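Local coordinates for protein geranyltranstransferase (Roseobacter denitrificans, PDB 4LLS) that probably condenses isopentenyl diphosphate with allylic diphosphates such as farnesyl diphosphate to make longer isoprenoid diphosphates, at residues A[55-60]-A[120-125]; A[101-104]-A[109-112]; A[199-204]-A[233-238]. All blocks are in the same frame, centred on the assembly; numbering follows the deposited sequence.

In the fold
All three contacts lie in the mainly helical polyprenyl synthetase fold. Interaction 1 joins helix 50-59 to helix 119-122 at the surface. Interaction 2 is nested inside the loop it closes, folding the turn after helix 81-102 back on itself; their centres are about 10 Å apart, and they touch where His120 of the first meets backbone oxygens of the second. Interaction 3 follows later in the chain, between helices 190-215 and 221-244, its centre about 18 Å from that of interaction 2 and about 23 Å from that of interaction 1. Interactions 2 and 3 both touch the geranyl thiolodiphosphate, each holding a calcium ion on its diphosphate, whereas interaction 1 stands away from the site.

Interaction 1 of 3, residues A[55-60]-A[120-125]; sequences MAHATS and HKKWDD
His57 and Lys122 are the nearest backbone neighbours between residues 55-60 and 120-125, yet their CA atoms lie 9.6 Å apart, so the gap is bridged by side chains. Residues 55-60 come from the C-terminal part of helix 50-59; on the other side, helix 119-122 has just stopped, Trp123 being the first residue to leave helical angles, and Asp124 follows as the N-cap of helix 125-144. Trp123 turns the edge of its six-membered ring toward the face of the His57 imidazole in a T-shaped stack, centroids 5.4 Å apart and planes at 83°. CZ3 of Trp123 makes the closest approach, 3.8 Å from CG of His57, sitting over the rim of that ring, and CH2 reaches 3.8 Å to CB of His57. With its CG anti to the backbone N (chi1 -170°), the imidazole of His57 swings out to meet both partners. Lys122 lays CD obliquely against it, while its own CG lies over a face of the Trp123 indole. Pro50, Glu53 and Ala54 of helix 50-59 also touch the indole. Replacing His57 with an alanine would probably leave the Trp123 edge without the aromatic face it points at and CD and CE of Lys122 without the imidazole they rest against. The contact thus rests on aromatic and aliphatic surfaces, an edge-to-face pair with a lysine chain beside it, at the surface of the protein.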
ATOM      1  N   MET A  55      -5.641  -9.412   8.708  1.00 14.26           N
ATOM      2  CA  MET A  55      -6.262  -8.236   8.123  1.00 14.82           C
ATOM      3  C   MET A  55      -7.563  -7.896   8.852  1.00 14.76           C
ATOM      4  O   MET A  55      -7.848  -6.716   9.091  1.00 13.60           O
ATOM      5  CB  MET A  55      -6.553  -8.443   6.649  1.00 14.16           C
ATOM      6  CG  MET A  55      -5.307  -8.470   5.780  1.00 14.08           C
ATOM      7  SD  MET A  55      -5.586  -9.025   4.082  1.00 15.02           S
ATOM      8  CE  MET A  55      -6.332  -7.557   3.373  1.00 13.51           C
ATOM      9  N   ALA A  56      -8.388  -8.903   9.142  1.00 13.17           N
ATOM     10  CA  ALA A  56      -9.651  -8.688   9.811  1.00 13.44           C
ATOM     11  C   ALA A  56      -9.405  -8.227  11.252  1.00 13.25           C
ATOM     12  O   ALA A  56     -10.085  -7.319  11.763  1.00 17.32           O
ATOM     13  CB  ALA A  56     -10.455  -9.962   9.818  1.00 16.41           C
ATOM     14  N   HIS A  57      -8.414  -8.819  11.900  1.00 14.55           N
ATOM     15  CA  HIS A  57      -8.059  -8.440  13.268  1.00 15.47           C
ATOM     16  C   HIS A  57      -7.709  -6.956  13.326  1.00 14.56           C
ATOM     17  O   HIS A  57      -8.101  -6.225  14.232  1.00 17.12           O
ATOM     18  CB  HIS A  57      -6.887  -9.288  13.722  1.00 15.74           C
ATOM     19  CG  HIS A  57      -6.573  -9.183  15.178  1.00 18.11           C
ATOM     20  ND1 HIS A  57      -5.524  -8.451  15.678  1.00 24.48           N
ATOM     21  CD2 HIS A  57      -7.125  -9.822  16.236  1.00 22.30           C
ATOM     22  CE1 HIS A  57      -5.442  -8.635  16.989  1.00 21.35           C
ATOM     23  NE2 HIS A  57      -6.419  -9.442  17.350  1.00 27.71           N
ATOM     24  N   ALA A  58      -6.850  -6.544  12.406  1.00 13.22           N
ATOM     25  CA  ALA A  58      -6.302  -5.201  12.392  1.00 14.66           C
ATOM     26  C   ALA A  58      -7.303  -4.116  12.039  1.00 13.19           C
ATOM     27  O   ALA A  58      -7.080  -2.919  12.369  1.00 16.01           O
ATOM     28  CB  ALA A  58      -5.139  -5.138  11.398  1.00 17.75           C
ATOM     29  N   THR A  59      -8.369  -4.484  11.347  1.00 12.67           N
ATOM     30  CA  THR A  59      -9.371  -3.555  10.964  1.00 13.72           C
ATOM     31  C   THR A  59     -10.598  -3.529  11.867  1.00 15.55           C
ATOM     32  O   THR A  59     -11.493  -2.732  11.635  1.00 18.52           O
ATOM     33  CB  THR A  59      -9.811  -3.767   9.496  1.00 13.10           C
ATOM     34  OG1 THR A  59     -10.193  -5.137   9.260  1.00 14.53           O
ATOM     35  CG2 THR A  59      -8.709  -3.360   8.552  1.00 13.16           C
ATOM     36  N   SER A  60     -10.678  -4.447  12.831  1.00 16.44           N
ATOM     37  CA  SER A  60     -11.779  -4.500  13.754  1.00 18.58           C
ATOM     38  C   SER A  60     -11.570  -3.429  14.831  1.00 19.05           C
ATOM     39  O   SER A  60     -10.448  -3.125  15.232  1.00 21.47           O
ATOM     40  CB  SER A  60     -11.891  -5.900  14.353  1.00 21.63           C
ATOM     41  OG  SER A  60     -10.790  -6.194  15.158  1.00 32.08           O
ATOM     42  N   HIS A 120       1.585  -8.880  15.218  1.00 16.62           N
ATOM     43  CA  HIS A 120       2.833  -9.631  15.296  1.00 16.05           C
ATOM     44  C   HIS A 120       2.901 -10.487  16.560  1.00 20.15           C
ATOM     45  O   HIS A 120       3.656 -11.430  16.606  1.00 22.03           O
ATOM     46  CB  HIS A 120       4.032  -8.744  15.216  1.00 15.50           C
ATOM     47  CG  HIS A 120       4.107  -7.701  16.267  1.00 19.45           C
ATOM     48  ND1 HIS A 120       4.871  -7.842  17.411  1.00 21.58           N
ATOM     49  CD2 HIS A 120       3.538  -6.480  16.346  1.00 19.05           C
ATOM     50  CE1 HIS A 120       4.747  -6.752  18.146  1.00 19.95           C
ATOM     51  NE2 HIS A 120       3.972  -5.900  17.505  1.00 24.09           N
ATOM     52  N   LYS A 121       2.159 -10.088  17.582  1.00 20.61           N
ATOM     53  CA  LYS A 121       2.088 -10.867  18.834  1.00 23.12           C
ATOM     54  C   LYS A 121       1.169 -12.069  18.701  1.00 23.04           C
ATOM     55  O   LYS A 121       1.512 -13.179  19.114  1.00 27.74           O
ATOM     56  CB  LYS A 121       1.630  -9.966  19.984  1.00 24.38           C
ATOM     57  CG  LYS A 121       2.723  -9.118  20.588  1.00 30.88           C
ATOM     58  CD  LYS A 121       3.686  -9.989  21.377  1.00 38.55           C
ATOM     59  CE  LYS A 121       5.011  -9.289  21.591  1.00 45.83           C
ATOM     60  NZ  LYS A 121       5.988 -10.176  22.282  1.00 50.09           N
ATOM     61  N   LYS A 122      -0.001 -11.877  18.095  1.00 21.40           N
ATOM     62  CA  LYS A 122      -0.963 -12.937  17.895  1.00 23.51           C
ATOM     63  C   LYS A 122      -0.522 -13.940  16.826  1.00 25.81           C
ATOM     64  O   LYS A 122      -0.845 -15.123  16.880  1.00 24.30           O
ATOM     65  CB  LYS A 122      -2.331 -12.347  17.568  1.00 25.86           C
ATOM     66  CG  LYS A 122      -3.462 -13.348  17.452  1.00 27.64           C
ATOM     67  CD  LYS A 122      -4.809 -12.649  17.538  1.00 35.06           C
ATOM     68  CE  LYS A 122      -5.959 -13.563  17.150  1.00 39.17           C
ATOM     69  NZ  LYS A 122      -6.100 -14.691  18.098  1.00 47.53           N
ATOM     70  N   TRP A 123       0.177 -13.441  15.820  1.00 22.05           N
ATOM     71  CA  TRP A 123       0.741 -14.282  14.797  1.00 22.37           C
ATOM     72  C   TRP A 123       2.274 -14.196  14.880  1.00 23.06           C
ATOM     73  O   TRP A 123       2.870 -14.787  15.782  1.00 25.63           O
ATOM     74  CB  TRP A 123       0.156 -13.860  13.426  1.00 19.60           C
ATOM     75  CG  TRP A 123      -1.262 -14.305  13.217  1.00 20.88           C
ATOM     76  CD1 TRP A 123      -1.672 -15.499  12.752  1.00 22.29           C
ATOM     77  CD2 TRP A 123      -2.457 -13.554  13.498  1.00 19.45           C
ATOM     78  NE1 TRP A 123      -3.039 -15.547  12.686  1.00 24.54           N
ATOM     79  CE2 TRP A 123      -3.549 -14.362  13.151  1.00 22.22           C
ATOM     80  CE3 TRP A 123      -2.706 -12.241  13.901  1.00 18.66           C
ATOM     81  CZ2 TRP A 123      -4.880 -13.949  13.310  1.00 23.16           C
ATOM     82  CZ3 TRP A 123      -4.028 -11.834  14.068  1.00 20.13           C
ATOM     83  CH2 TRP A 123      -5.097 -12.686  13.765  1.00 21.74           C
ATOM     84  N   ASP A 124       2.916 -13.424  14.002  1.00 18.61           N
ATOM     85  CA  ASP A 124       4.356 -13.235  13.977  1.00 19.33           C
ATOM     86  C   ASP A 124       4.676 -12.025  13.086  1.00 20.34           C
ATOM     87  O   ASP A 124       3.744 -11.410  12.528  1.00 19.64           O
ATOM     88  CB  ASP A 124       5.084 -14.509  13.480  1.00 22.43           C
ATOM     89  CG  ASP A 124       4.607 -14.983  12.117  1.00 26.32           C
ATOM     90  OD1 ASP A 124       4.702 -16.199  11.850  1.00 32.90           O
ATOM     91  OD2 ASP A 124       4.157 -14.174  11.269  1.00 22.58           O
ATOM     92  N   ASP A 125       5.946 -11.627  13.045  1.00 21.04           N
ATOM     93  CA  ASP A 125       6.324 -10.388  12.392  1.00 20.17           C
ATOM     94  C   ASP A 125       5.975 -10.489  10.900  1.00 19.00           C
ATOM     95  O   ASP A 125       5.526  -9.504  10.319  1.00 17.53           O
ATOM     96  CB  ASP A 125       7.814 -10.067  12.552  1.00 20.81           C
ATOM     97  CG  ASP A 125       8.190  -9.705  13.967  1.00 25.41           C
ATOM     98  OD1 ASP A 125       7.308  -9.664  14.844  1.00 24.54           O
ATOM     99  OD2 ASP A 125       9.416  -9.532  14.232  1.00 35.48           O
TER

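Interaction 2 of 3, residues A[101-104]-A[109-112]; sequences HDDL and NDDM. With CA (calcium ion), chain F; GST (geranyl S-thiolodiphosphate), chain D.
Asp110 N donates to Asp103 O over 2.9 Å, at an N-H...O angle of 159°, and this bond ties the 109-112 loop to the 101-104 segment. One residue on from Asp103 and one back from Asp110, Asn109 N reaches Leu104 O, also at 2.9 Å, from well above the carbonyl plane and along a more bent path. The side chains of Asp103 and Asp110 pass each other at a slant, CB of Asp110 lying against OD2 of Asp103, with their carboxylate planes 65° apart. Asp103 OD2 and Asp110 OD1 are 4.4 Å from each other, and one water bridges the two carboxylates, donating to both at 2.7 Å. The oxygen of that water is a ligand of a calcium ion, whose field should make its protons better donors. A second water links Asp103 OD2 to Met112 O. The same calcium is bound by Asp102 OD2 at 2.3 Å, by two diphosphate oxygens of the geranyl thiolodiphosphate, by another water and by Asp108. With CG anti to the backbone N (chi1 -172°), Asp102 carries its carboxylate to the metal, and Gln175 holds its other oxygen. Further out, Arg113 forms a salt bridge with Asp103 and Lys256 one with Asp110, which probably offsets the gathered negative charge. His101 packs CB against the prenyl chain and bonds through ND1 to Asp133 of the second subunit. Asp102, Asp103 and Asp108 match the first aspartate-rich motif of prenyl synthases, in its DDX4D form, which grips the allylic diphosphate through metal ions.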
ATOM      1  N   HIS A 101       2.044  -1.780  10.964  1.00 13.40           N
ATOM      2  CA  HIS A 101       3.484  -1.541  10.793  1.00 13.60           C
ATOM      3  C   HIS A 101       4.102  -0.747  11.927  1.00 14.79           C
ATOM      4  O   HIS A 101       5.189  -1.116  12.388  1.00 16.00           O
ATOM      5  CB  HIS A 101       3.796  -0.948   9.411  1.00 14.49           C
ATOM      6  CG  HIS A 101       3.628  -1.937   8.304  1.00 13.89           C
ATOM      7  ND1 HIS A 101       4.021  -1.684   7.003  1.00 13.41           N
ATOM      8  CD2 HIS A 101       3.222  -3.221   8.322  1.00 14.08           C
ATOM      9  CE1 HIS A 101       3.783  -2.738   6.263  1.00 12.98           C
ATOM     10  NE2 HIS A 101       3.281  -3.687   7.034  1.00 13.29           N
ATOM     11  N   ASP A 102       3.446   0.299  12.416  1.00 16.37           N
ATOM     12  CA  ASP A 102       3.961   1.095  13.527  1.00 15.45           C
ATOM     13  C   ASP A 102       4.203   0.222  14.750  1.00 15.58           C
ATOM     14  O   ASP A 102       5.131   0.506  15.520  1.00 16.66           O
ATOM     15  CB  ASP A 102       3.005   2.236  13.885  1.00 17.30           C
ATOM     16  CG  ASP A 102       3.598   3.224  14.924  1.00 18.77           C
ATOM     17  OD1 ASP A 102       4.625   3.865  14.622  1.00 22.19           O
ATOM     18  OD2 ASP A 102       2.945   3.392  15.973  1.00 21.61           O
ATOM     19  N   ASP A 103       3.337  -0.749  14.979  1.00 14.77           N
ATOM     20  CA  ASP A 103       3.402  -1.544  16.214  1.00 15.96           C
ATOM     21  C   ASP A 103       4.593  -2.508  16.181  1.00 16.70           C
ATOM     22  O   ASP A 103       4.910  -3.092  17.208  1.00 18.08           O
ATOM     23  CB  ASP A 103       2.093  -2.281  16.473  1.00 17.31           C
ATOM     24  CG  ASP A 103       0.936  -1.347  16.940  1.00 16.03           C
ATOM     25  OD1 ASP A 103      -0.249  -1.704  16.727  1.00 17.37           O
ATOM     26  OD2 ASP A 103       1.217  -0.281  17.486  1.00 19.68           O
ATOM     27  N   LEU A 104       5.100  -2.819  14.994  1.00 15.71           N
ATOM     28  CA  LEU A 104       6.180  -3.817  14.811  1.00 16.03           C
ATOM     29  C   LEU A 104       7.316  -3.622  15.802  1.00 16.21           C
ATOM     30  O   LEU A 104       7.726  -2.490  16.090  1.00 17.64           O
ATOM     31  CB  LEU A 104       6.743  -3.785  13.374  1.00 17.81           C
ATOM     32  CG  LEU A 104       5.837  -4.370  12.265  1.00 17.90           C
ATOM     33  CD1 LEU A 104       6.386  -3.990  10.898  1.00 19.22           C
ATOM     34  CD2 LEU A 104       5.693  -5.875  12.383  1.00 22.06           C
ATOM     35  N   ASN A 109       7.167  -1.242  18.603  1.00 19.90           N
ATOM     36  CA  ASN A 109       7.263  -2.445  19.416  1.00 22.93           C
ATOM     37  C   ASN A 109       6.194  -2.460  20.504  1.00 25.00           C
ATOM     38  O   ASN A 109       6.492  -2.483  21.705  1.00 27.58           O
ATOM     39  CB  ASN A 109       8.669  -2.515  20.057  1.00 23.01           C
ATOM     40  CG  ASN A 109       8.958  -3.852  20.697  1.00 25.05           C
ATOM     41  OD1 ASN A 109       9.824  -3.936  21.570  1.00 37.41           O
ATOM     42  ND2 ASN A 109       8.242  -4.886  20.306  1.00 21.62           N
ATOM     43  N   ASP A 110       4.934  -2.522  20.083  1.00 21.70           N
ATOM     44  CA  ASP A 110       3.817  -2.549  21.002  1.00 20.86           C
ATOM     45  C   ASP A 110       3.056  -3.857  20.954  1.00 22.76           C
ATOM     46  O   ASP A 110       2.848  -4.425  19.878  1.00 23.08           O
ATOM     47  CB  ASP A 110       2.870  -1.415  20.661  1.00 21.40           C
ATOM     48  CG  ASP A 110       3.155  -0.186  21.455  1.00 29.68           C
ATOM     49  OD1 ASP A 110       3.771   0.739  20.898  1.00 28.61           O
ATOM     50  OD2 ASP A 110       2.797  -0.158  22.663  1.00 34.23           O
ATOM     51  N   ASP A 111       2.651  -4.327  22.131  1.00 21.40           N
ATOM     52  CA  ASP A 111       2.001  -5.617  22.301  1.00 21.11           C
ATOM     53  C   ASP A 111       0.470  -5.589  22.258  1.00 18.99           C
ATOM     54  O   ASP A 111      -0.158  -6.626  22.049  1.00 20.40           O
ATOM     55  CB  ASP A 111       2.413  -6.232  23.659  1.00 24.86           C
ATOM     56  CG  ASP A 111       3.874  -6.621  23.726  1.00 32.51           C
ATOM     57  OD1 ASP A 111       4.323  -6.964  24.849  1.00 41.01           O
ATOM     58  OD2 ASP A 111       4.544  -6.705  22.674  1.00 31.44           O
ATOM     59  N   MET A 112      -0.116  -4.406  22.444  1.00 17.39           N
ATOM     60  CA  MET A 112      -1.552  -4.249  22.521  1.00 19.21           C
ATOM     61  C   MET A 112      -2.012  -3.031  21.722  1.00 17.32           C
ATOM     62  O   MET A 112      -1.328  -2.007  21.691  1.00 19.55           O
ATOM     63  CB  MET A 112      -1.977  -4.121  23.985  1.00 22.90           C
ATOM     64  CG  MET A 112      -3.477  -4.058  24.200  1.00 26.35           C
ATOM     65  SD  MET A 112      -3.941  -4.023  25.956  1.00 42.58           S
ATOM     66  CE  MET A 112      -3.184  -2.484  26.487  1.00 33.73           C
TER
HETATM   67 CA    CA F 304       2.977   4.048  18.148  0.90 18.05          CA
HETATM   68  PA  GST D 302      -0.174   5.356  18.951  1.00 17.82           P
HETATM   69  O1A GST D 302      -1.646   4.995  18.760  1.00 18.42           O
HETATM   70  O2A GST D 302       0.129   6.132  20.226  1.00 21.18           O
HETATM   71  O3A GST D 302       0.755   4.165  18.743  1.00 17.80           O
HETATM   72  O1B GST D 302       0.135   6.340  17.738  1.00 18.15           O
HETATM   73  PB  GST D 302       1.468   7.193  17.632  1.00 18.95           P
HETATM   74  O2B GST D 302       1.494   8.360  18.517  1.00 17.75           O
HETATM   75  O3B GST D 302       2.708   6.249  17.780  1.00 19.79           O
HETATM   76  S1  GST D 302       1.324   7.889  15.777  1.00 22.91           S
HETATM   77  C1  GST D 302       1.250   6.339  14.944  1.00 25.68           C
HETATM   78  C2  GST D 302       1.799   6.405  13.538  1.00 31.48           C
HETATM   79  C3  GST D 302       1.008   6.597  12.472  1.00 23.49           C
HETATM   80  C10 GST D 302      -0.451   6.867  12.619  1.00 28.68           C
HETATM   81  C4  GST D 302       1.579   6.658  11.096  1.00 24.61           C
HETATM   82  C5  GST D 302       2.571   5.499  10.934  1.00 28.82           C
HETATM   83  C6  GST D 302       3.172   5.494   9.566  1.00 29.17           C
HETATM   84  C7  GST D 302       3.650   4.383   8.963  1.00 27.93           C
HETATM   85  C9  GST D 302       3.689   2.981   9.531  1.00 21.06           C
HETATM   86  C8  GST D 302       4.161   4.617   7.576  1.00 35.73           C
HETATM   87  O   HOH W   1       2.827   1.645  18.577  1.00 22.49           O
HETATM   88  O   HOH W   2      -0.123  -0.168  20.017  1.00 25.27           O
HETATM   89  O   HOH W   3       3.414   4.493  20.441  1.00 30.91           O

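Interaction 3 of 3, residues A[199-204]-A[233-238]; sequences GKTGAL and AFQIAD. With CA (calcium ion), chain E; IPE (3-methylbut-3-enyl trihydrogen diphosphate), chain C; GST (geranyl S-thiolodiphosphate), chain D.
Thr201 and Gln235 meet in a buried contact between helices 190-215 and 221-244, where their CA atoms come within 7.1 Å. The polar part of the contact gathers at OE1 of Gln235. Thr201 OG1 approaches it at 3.1 Å, but Gln197 O is also an acceptor for that hydroxyl and which one takes the proton is not settled. Gln235 bends at its second torsion (chi2 59°), presenting OE1 to Thr201 while NE2 is held by Asp239.

Among the van der Waals contacts, the CG2 methyl of Thr201 faces C4 of the isopentenyl diphosphate at 3.4 Å. Phe234 adds CE2, which lies 3.7 Å from C5 of that substrate, and the ester oxygen O1 lies in the plane of its ring, at the edge.

Ionic and metal bonds complete the site. Asp238 OD1 binds a calcium ion at 2.3 Å, sharing it with two diphosphate oxygens of the geranyl thiolodiphosphate and three waters, while its OD2 pairs with Lys252. Lys200 forms a salt bridge with Asp178 and brings NZ to 3.5 Å from the bridging sulfur S1 of the thiolodiphosphate. Asp238 and Asp239 begin the second aspartate-rich DDXXD motif of trans-prenyl synthases; here its helix meets helix 190-215 beside the isopentenyl and allylic pockets, which both helices help to line.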
ATOM      1  N   GLY A 199       2.390  15.508   8.616  1.00 15.62           N
ATOM      2  CA  GLY A 199       2.594  14.280   7.824  1.00 17.17           C
ATOM      3  C   GLY A 199       2.040  13.050   8.518  1.00 17.24           C
ATOM      4  O   GLY A 199       1.209  12.317   7.951  1.00 16.82           O
ATOM      5  N   LYS A 200       2.432  12.837   9.759  1.00 16.26           N
ATOM      6  CA  LYS A 200       2.263  11.553  10.413  1.00 16.82           C
ATOM      7  C   LYS A 200       0.807  11.255  10.721  1.00 19.37           C
ATOM      8  O   LYS A 200       0.358  10.096  10.561  1.00 21.19           O
ATOM      9  CB  LYS A 200       3.117  11.475  11.676  1.00 21.10           C
ATOM     10  CG  LYS A 200       3.174  10.081  12.240  1.00 26.45           C
ATOM     11  CD  LYS A 200       4.464   9.887  13.038  1.00 28.30           C
ATOM     12  CE  LYS A 200       4.306   8.936  14.214  1.00 34.71           C
ATOM     13  NZ  LYS A 200       4.360   9.562  15.570  1.00 31.00           N
ATOM     14  N   THR A 201       0.064  12.268  11.161  1.00 15.01           N
ATOM     15  CA  THR A 201      -1.335  12.136  11.468  1.00 16.44           C
ATOM     16  C   THR A 201      -2.279  13.113  10.743  1.00 15.12           C
ATOM     17  O   THR A 201      -3.476  12.782  10.472  1.00 14.71           O
ATOM     18  CB  THR A 201      -1.535  12.175  12.983  1.00 21.13           C
ATOM     19  OG1 THR A 201      -1.186  13.473  13.441  1.00 22.90           O
ATOM     20  CG2 THR A 201      -0.632  11.125  13.618  1.00 23.04           C
ATOM     21  N   GLY A 202      -1.787  14.290  10.359  1.00 12.93           N
ATOM     22  CA  GLY A 202      -2.629  15.272   9.709  1.00 11.70           C
ATOM     23  C   GLY A 202      -3.082  14.839   8.306  1.00 13.24           C
ATOM     24  O   GLY A 202      -4.187  15.199   7.847  1.00 14.11           O
ATOM     25  N   ALA A 203      -2.220  14.130   7.596  1.00 13.13           N
ATOM     26  CA  ALA A 203      -2.484  13.874   6.189  1.00 13.13           C
ATOM     27  C   ALA A 203      -3.714  12.988   6.003  1.00 11.57           C
ATOM     28  O   ALA A 203      -4.560  13.276   5.144  1.00 12.82           O
ATOM     29  CB  ALA A 203      -1.263  13.219   5.536  1.00 13.59           C
ATOM     30  N   LEU A 204      -3.838  11.915   6.767  1.00 11.98           N
ATOM     31  CA  LEU A 204      -4.992  11.038   6.564  1.00 11.23           C
ATOM     32  C   LEU A 204      -6.232  11.714   7.074  1.00 11.94           C
ATOM     33  O   LEU A 204      -7.311  11.452   6.564  1.00 11.59           O
ATOM     34  CB  LEU A 204      -4.855   9.691   7.273  1.00 11.83           C
ATOM     35  CG  LEU A 204      -3.718   8.779   6.862  1.00 15.02           C
ATOM     36  CD1 LEU A 204      -3.964   7.388   7.431  1.00 14.88           C
ATOM     37  CD2 LEU A 204      -3.526   8.785   5.345  1.00 13.88           C
ATOM     38  N   ALA A 233      -5.524  19.184  16.820  1.00 13.93           N
ATOM     39  CA  ALA A 233      -6.220  18.947  18.092  1.00 14.19           C
ATOM     40  C   ALA A 233      -6.193  17.456  18.445  1.00 15.14           C
ATOM     41  O   ALA A 233      -5.974  17.072  19.597  1.00 14.71           O
ATOM     42  CB  ALA A 233      -7.669  19.435  18.006  1.00 16.44           C
ATOM     43  N   PHE A 234      -6.482  16.617  17.459  1.00 14.82           N
ATOM     44  CA  PHE A 234      -6.472  15.181  17.641  1.00 14.39           C
ATOM     45  C   PHE A 234      -5.093  14.695  18.153  1.00 14.07           C
ATOM     46  O   PHE A 234      -5.032  13.865  19.059  1.00 15.19           O
ATOM     47  CB  PHE A 234      -6.849  14.498  16.315  1.00 15.43           C
ATOM     48  CG  PHE A 234      -6.643  13.002  16.306  1.00 17.12           C
ATOM     49  CD1 PHE A 234      -7.628  12.175  16.748  1.00 19.37           C
ATOM     50  CD2 PHE A 234      -5.396  12.476  16.003  1.00 18.35           C
ATOM     51  CE1 PHE A 234      -7.396  10.802  16.808  1.00 18.26           C
ATOM     52  CE2 PHE A 234      -5.170  11.121  16.032  1.00 19.53           C
ATOM     53  CZ  PHE A 234      -6.170  10.303  16.490  1.00 17.77           C
ATOM     54  N   GLN A 235      -4.009  15.156  17.545  1.00 15.27           N
ATOM     55  CA  GLN A 235      -2.698  14.704  17.952  1.00 14.92           C
ATOM     56  C   GLN A 235      -2.375  15.190  19.361  1.00 15.41           C
ATOM     57  O   GLN A 235      -1.764  14.437  20.127  1.00 15.64           O
ATOM     58  CB  GLN A 235      -1.632  15.117  16.951  1.00 16.72           C
ATOM     59  CG  GLN A 235      -0.279  14.463  17.272  1.00 22.58           C
ATOM     60  CD  GLN A 235      -0.358  12.943  17.255  1.00 30.86           C
ATOM     61  OE1 GLN A 235      -0.933  12.360  16.322  1.00 32.50           O
ATOM     62  NE2 GLN A 235       0.048  12.298  18.359  1.00 26.30           N
ATOM     63  N   ILE A 236      -2.722  16.429  19.682  1.00 15.48           N
ATOM     64  CA  ILE A 236      -2.481  16.947  21.024  1.00 16.00           C
ATOM     65  C   ILE A 236      -3.215  16.074  22.022  1.00 17.20           C
ATOM     66  O   ILE A 236      -2.664  15.646  23.036  1.00 15.60           O
ATOM     67  CB  ILE A 236      -2.904  18.413  21.168  1.00 16.00           C
ATOM     68  CG1 ILE A 236      -1.980  19.291  20.313  1.00 15.77           C
ATOM     69  CG2 ILE A 236      -2.852  18.858  22.639  1.00 17.51           C
ATOM     70  CD1 ILE A 236      -2.441  20.721  20.132  1.00 19.03           C
ATOM     71  N   ALA A 237      -4.447  15.720  21.698  1.00 16.60           N
ATOM     72  CA  ALA A 237      -5.229  14.865  22.560  1.00 15.49           C
ATOM     73  C   ALA A 237      -4.608  13.501  22.722  1.00 15.04           C
ATOM     74  O   ALA A 237      -4.607  12.955  23.820  1.00 16.23           O
ATOM     75  CB  ALA A 237      -6.639  14.730  22.017  1.00 15.94           C
ATOM     76  N   ASP A 238      -4.118  12.918  21.634  1.00 14.74           N
ATOM     77  CA  ASP A 238      -3.396  11.655  21.717  1.00 14.42           C
ATOM     78  C   ASP A 238      -2.170  11.738  22.636  1.00 16.86           C
ATOM     79  O   ASP A 238      -1.868  10.810  23.356  1.00 16.96           O
ATOM     80  CB  ASP A 238      -3.001  11.157  20.312  1.00 15.07           C
ATOM     81  CG  ASP A 238      -2.454   9.733  20.321  1.00 16.36           C
ATOM     82  OD1 ASP A 238      -1.208   9.586  20.202  1.00 16.75           O
ATOM     83  OD2 ASP A 238      -3.194   8.768  20.645  1.00 17.34           O
TER
HETATM   84 CA    CA E 303       0.584   8.346  20.820  1.00 17.73          CA
HETATM   85  C1  IPE C 301      -4.141   6.124  16.634  1.00 17.45           C
HETATM   86  O1  IPE C 301      -5.296   6.661  15.959  1.00 12.82           O
HETATM   87  C2  IPE C 301      -2.900   6.475  15.820  1.00 17.97           C
HETATM   88  C3  IPE C 301      -2.743   7.968  15.680  1.00 19.84           C
HETATM   89  C4  IPE C 301      -2.692   8.556  14.486  1.00 20.26           C
HETATM   90  C5  IPE C 301      -2.482   8.800  16.898  1.00 20.36           C
HETATM   91  PA  IPE C 301      -6.734   6.538  16.637  1.00 12.63           P
HETATM   92  O1A IPE C 301      -6.684   7.086  18.070  1.00 13.55           O
HETATM   93  O2A IPE C 301      -7.677   7.179  15.723  1.00 12.59           O
HETATM   94  O3A IPE C 301      -7.015   4.978  16.679  1.00 12.38           O
HETATM   95  PB  IPE C 301      -8.293   3.997  16.490  1.00 12.01           P
HETATM   96  O1B IPE C 301      -7.983   2.775  17.340  1.00 12.75           O
HETATM   97  O2B IPE C 301      -9.512   4.732  16.970  1.00 13.16           O
HETATM   98  O3B IPE C 301      -8.334   3.766  14.998  1.00 12.79           O
HETATM   99  PA  GST D 302      -0.174   5.356  18.951  1.00 17.82           P
HETATM  100  O1A GST D 302      -1.646   4.995  18.760  1.00 18.42           O
HETATM  101  O2A GST D 302       0.129   6.132  20.226  1.00 21.18           O
HETATM  102  O3A GST D 302       0.755   4.165  18.743  1.00 17.80           O
HETATM  103  O1B GST D 302       0.135   6.340  17.738  1.00 18.15           O
HETATM  104  PB  GST D 302       1.468   7.193  17.632  1.00 18.95           P
HETATM  105  O2B GST D 302       1.494   8.360  18.517  1.00 17.75           O
HETATM  106  O3B GST D 302       2.708   6.249  17.780  1.00 19.79           O
HETATM  107  S1  GST D 302       1.324   7.889  15.777  1.00 22.91           S
HETATM  108  C1  GST D 302       1.250   6.339  14.944  1.00 25.68           C
HETATM  109  C2  GST D 302       1.799   6.405  13.538  1.00 31.48           C
HETATM  110  C3  GST D 302       1.008   6.597  12.472  1.00 23.49           C
HETATM  111  C10 GST D 302      -0.451   6.867  12.619  1.00 28.68           C
HETATM  112  C4  GST D 302       1.579   6.658  11.096  1.00 24.61           C
HETATM  113  C5  GST D 302       2.571   5.499  10.934  1.00 28.82           C
HETATM  114  C6  GST D 302       3.172   5.494   9.566  1.00 29.17           C
HETATM  115  C7  GST D 302       3.650   4.383   8.963  1.00 27.93           C
HETATM  116  C9  GST D 302       3.689   2.981   9.531  1.00 21.06           C
HETATM  117  C8  GST D 302       4.161   4.617   7.576  1.00 35.73           C
HETATM  118  O   HOH W   4      -0.823   8.060  22.823  1.00 19.95           O
HETATM  119  O   HOH W   5       1.567  10.296  21.614  1.00 19.84           O
HETATM  120  O   HOH W   6       2.365   7.472  22.069  1.00 22.01           O